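Local structure of galactose-1-phosphate uridylyltransferase (Pyrobaculum aerophilum str. IM2, 6K9Z) at the interface of chains A and B. The protein transfers the uridylyl group between UDP-glucose and galactose 1-phosphate, as a zinc-binding uridylyltransferase. Residues are numbered along the deposited sequence; one frame, centred on the assembly and turned at random. Chains: chain A/B, Galactose-1-phosphate uridylyltransferase.

Contacts 1 and 2 are neighbouring parts of one two-fold symmetric interface, their centres of C-alpha atoms about 12 Å apart, and each recurs with the chains exchanged. They share no residue, yet they draw on nearby segments: in chain A, strand 12-15 serves contact 1 and strand 2-5 contact 2; in chain B, strand 291-294 leads closely into the helix that begins at residue 298 and supplies B:Glu299. Backbone pairing therefore lies next to ring packing and ion pairs, which together probably help fix how the subunits are set. The centre of contact 1 is about 16 Å, and that of contact 2 about 28 Å, from A:Phe140, engineered at the position of the family's nucleophilic histidine.

Contact 1: the interface of chains A and B. Residues chain A 13-16, 54; chain B 292-294.
A:Leu14 and the segment B:Phe292 to B:Leu294 zip together as a parallel beta ladder, strand 12-15 of one subunit running beside strand 291-294 of the other. The amide N of A:Leu14 donates a hydrogen bond to O of B:Phe292 (2.8 Å). On the same residue, O of A:Leu14 accepts from N of B:Leu294 at 3.0 Å, so A:Leu14 straddles B:Thr293. The ladder continues where A:Ser16 N reaches B:Leu294 O, also at 3.0 Å, just beyond the end of the strand of chain A.

Side chains pack on both faces of the paired strands. On one face A:Ile13 and B:Leu294 lie alongside each other and point the same way, with the methyl branch CG2 of A:Ile13 touching CG of B:Leu294 at 3.9 Å. On the other face the methyl CG2 of B:Thr293 meets CG1 of A:Val54 at 3.8 Å and CD1 of A:Leu14 at 4.0 Å, both side chains crossing it at a slant. The threonine torsion accounts for this: with chi1 at 66°, OG1 sits between backbone N and carbonyl carbon, and the methyl is placed beside the N, towards the two aliphatic partners. A:Val54 comes from a loop and backs the ladder from that face. The contact joins beta structure of the two subunits and probably helps hold the dimer together.

Contact 2: the interface of chains A and B. Residues chain A 4, 63, 65, 68, 70; chain B 182, 196, 299.
B:Phe196 inserts its ring between A:Tyr68 and A:Arg4, an aromatic anchor in the subunit interface of this type 1 galactose-1-phosphate uridylyltransferase, with 94 Å² of its surface hidden by chain A. One face lies against A:Tyr68, whose CG is 3.5 Å from B:Phe196 CD2; the two side chains slide past each other in opposite directions, and CB of B:Phe196 rests over the tyrosine face. At the ring's edge, CG2 of A:Val70 touches CZ of B:Phe196 at 3.5 Å.

The opposite face carries the guanidinium of A:Arg4, turned only 16° from the ring plane, with NH1 3.6 Å from the ring centroid in a cation-pi contact. That NH1 also donates to the carbonyl O of B:Phe196 (3.0 Å), in the carbonyl plane on a lone pair. The phenylalanine CG is anti to the backbone N (chi1 -179°), which sets the ring beside its own carbonyl group, so that one arginine nitrogen can reach both.

Further out, A:Arg4 meets B:Glu299 end-on, NH1 to OE2 and NH2 to OE1, each at 2.9 Å. B:Arg182 grips A:Glu65 likewise, its NH2 2.7 Å from OE2 of A:Glu65, the two flat groups nearly coplanar. NH1 of B:Arg182 also reaches the anti lone pair of B:Glu299 OE2, linking both pairs into one charged network. Beside the tyrosine, a water joins A:Tyr68 OH to the amide N of B:Phe196.

Contact 1: the interface of chains A and B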
# COMPACT_ATOMS: atom_id res chain seq x y z
N ILE A 13 9.28 -6.21 -7.47
CA ILE A 13 9.89 -6.41 -6.15
C ILE A 13 11.41 -6.31 -6.33
O ILE A 13 12.00 -7.12 -7.09
CB ILE A 13 9.46 -7.75 -5.52
CG1 ILE A 13 7.93 -7.92 -5.60
CG2 ILE A 13 9.96 -7.86 -4.09
CD1 ILE A 13 7.44 -8.61 -6.85
N LEU A 14 12.03 -5.44 -5.53
CA LEU A 14 13.50 -5.28 -5.48
C LEU A 14 14.01 -6.26 -4.44
O LEU A 14 13.89 -6.02 -3.21
CB LEU A 14 13.89 -3.82 -5.19
CG LEU A 14 13.08 -2.74 -5.90
CD1 LEU A 14 13.48 -1.33 -5.45
CD2 LEU A 14 13.15 -2.83 -7.41
N VAL A 15 14.48 -7.43 -4.90
CA VAL A 15 14.94 -8.52 -3.99
C VAL A 15 16.45 -8.30 -3.77
O VAL A 15 17.17 -8.43 -4.77
CB VAL A 15 14.62 -9.90 -4.60
CG1 VAL A 15 15.08 -11.01 -3.68
CG2 VAL A 15 13.13 -10.04 -4.87
N SER A 16 16.91 -7.83 -2.61
CA SER A 16 18.33 -7.40 -2.42
C SER A 16 18.75 -7.89 -1.07
O SER A 16 18.65 -7.13 -0.12
CB SER A 16 18.55 -5.93 -2.48
OG SER A 16 17.47 -5.25 -1.84
N VAL A 54 19.08 -1.03 -3.08
CA VAL A 54 18.05 -1.90 -3.74
C VAL A 54 18.45 -2.09 -5.20
O VAL A 54 18.09 -3.13 -5.79
CB VAL A 54 16.63 -1.35 -3.57
CG1 VAL A 54 16.14 -1.52 -2.13
CG2 VAL A 54 16.52 0.10 -4.01
N PHE B 292 8.17 -2.50 -4.04
CA PHE B 292 8.35 -3.34 -2.83
C PHE B 292 9.79 -3.81 -2.78
O PHE B 292 10.41 -3.94 -3.85
CB PHE B 292 7.34 -4.49 -2.93
CG PHE B 292 5.94 -3.99 -3.10
CD1 PHE B 292 5.18 -3.64 -1.99
CD2 PHE B 292 5.36 -3.90 -4.37
CE1 PHE B 292 3.86 -3.20 -2.13
CE2 PHE B 292 4.05 -3.44 -4.51
CZ PHE B 292 3.31 -3.08 -3.39
N THR B 293 10.33 -3.98 -1.59
CA THR B 293 11.72 -4.40 -1.33
C THR B 293 11.71 -5.60 -0.36
O THR B 293 10.93 -5.59 0.58
CB THR B 293 12.54 -3.22 -0.78
OG1 THR B 293 12.08 -2.80 0.50
CG2 THR B 293 12.42 -2.01 -1.69
N LEU B 294 12.59 -6.56 -0.60
CA LEU B 294 12.79 -7.75 0.28
C LEU B 294 14.26 -7.79 0.62
O LEU B 294 15.06 -7.65 -0.31
CB LEU B 294 12.40 -9.02 -0.48
CG LEU B 294 10.94 -9.38 -0.58
CD1 LEU B 294 10.81 -10.75 -1.21
CD2 LEU B 294 10.26 -9.31 0.79

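Contact 2: the interface of chains A and B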
# COMPACT_ATOMS: atom_id res chain seq x y z
N ARG A 4 12.09 -8.69 -9.39
CA ARG A 4 11.08 -9.67 -9.82
C ARG A 4 9.78 -8.96 -10.17
O ARG A 4 9.52 -7.86 -9.67
CB ARG A 4 10.92 -10.75 -8.74
CG ARG A 4 12.21 -11.43 -8.32
CD ARG A 4 11.93 -12.58 -7.39
NE ARG A 4 13.14 -13.22 -7.00
CZ ARG A 4 13.22 -14.36 -6.33
NH1 ARG A 4 12.11 -15.02 -6.00
NH2 ARG A 4 14.39 -14.85 -6.01
N THR A 63 18.11 -14.03 -10.80
CA THR A 63 17.52 -15.38 -10.56
C THR A 63 16.38 -15.61 -11.56
O THR A 63 15.40 -14.89 -11.44
CB THR A 63 17.03 -15.51 -9.12
OG1 THR A 63 18.04 -14.95 -8.27
CG2 THR A 63 16.73 -16.94 -8.72
N GLU A 65 13.30 -17.99 -13.25
CA GLU A 65 12.31 -19.08 -13.09
C GLU A 65 11.44 -19.06 -14.36
O GLU A 65 11.12 -17.96 -14.83
CB GLU A 65 11.56 -19.02 -11.75
CG GLU A 65 11.42 -20.39 -11.11
CD GLU A 65 11.02 -20.42 -9.64
OE1 GLU A 65 11.87 -20.12 -8.79
OE2 GLU A 65 9.86 -20.76 -9.36
N TYR A 68 8.23 -16.66 -14.97
CA TYR A 68 8.36 -15.34 -14.29
C TYR A 68 9.35 -14.45 -15.01
O TYR A 68 10.39 -14.98 -15.55
CB TYR A 68 8.78 -15.48 -12.83
CG TYR A 68 7.83 -16.33 -12.03
CD1 TYR A 68 6.51 -15.96 -11.83
CD2 TYR A 68 8.23 -17.57 -11.56
CE1 TYR A 68 5.62 -16.78 -11.14
CE2 TYR A 68 7.36 -18.39 -10.88
CZ TYR A 68 6.06 -17.99 -10.65
OH TYR A 68 5.24 -18.84 -9.97
N VAL A 70 12.21 -11.60 -14.72
CA VAL A 70 13.18 -11.01 -13.75
C VAL A 70 14.08 -10.06 -14.55
O VAL A 70 14.42 -10.39 -15.69
CB VAL A 70 13.97 -12.10 -13.00
CG1 VAL A 70 14.92 -11.49 -11.98
CG2 VAL A 70 13.03 -13.09 -12.33
N ARG B 182 9.49 -23.69 -2.87
CA ARG B 182 8.94 -22.67 -1.93
C ARG B 182 7.65 -23.17 -1.28
O ARG B 182 6.97 -22.38 -0.60
CB ARG B 182 8.72 -21.36 -2.70
CG ARG B 182 9.99 -20.59 -3.05
CD ARG B 182 9.67 -19.23 -3.67
NE ARG B 182 8.88 -19.48 -4.87
CZ ARG B 182 9.38 -19.81 -6.05
NH1 ARG B 182 10.69 -19.74 -6.28
NH2 ARG B 182 8.57 -20.19 -7.01
N PHE B 196 6.98 -16.71 -5.88
CA PHE B 196 8.23 -16.18 -6.45
C PHE B 196 8.21 -14.65 -6.33
O PHE B 196 9.27 -14.06 -6.17
CB PHE B 196 8.35 -16.62 -7.91
CG PHE B 196 9.60 -16.16 -8.60
CD1 PHE B 196 10.80 -16.85 -8.47
CD2 PHE B 196 9.58 -15.01 -9.36
CE1 PHE B 196 11.95 -16.40 -9.11
CE2 PHE B 196 10.73 -14.57 -10.00
CZ PHE B 196 11.89 -15.28 -9.89
N GLU B 299 12.92 -17.67 -1.49
CA GLU B 299 13.35 -19.07 -1.35
C GLU B 299 13.82 -19.27 0.14
O GLU B 299 13.58 -20.37 0.71
CB GLU B 299 14.40 -19.40 -2.41
CG GLU B 299 13.86 -19.33 -3.84
CD GLU B 299 13.63 -17.90 -4.38
OE1 GLU B 299 14.48 -17.01 -4.07
OE2 GLU B 299 12.60 -17.71 -5.06
O HOH W 1 5.30 -18.50 -7.19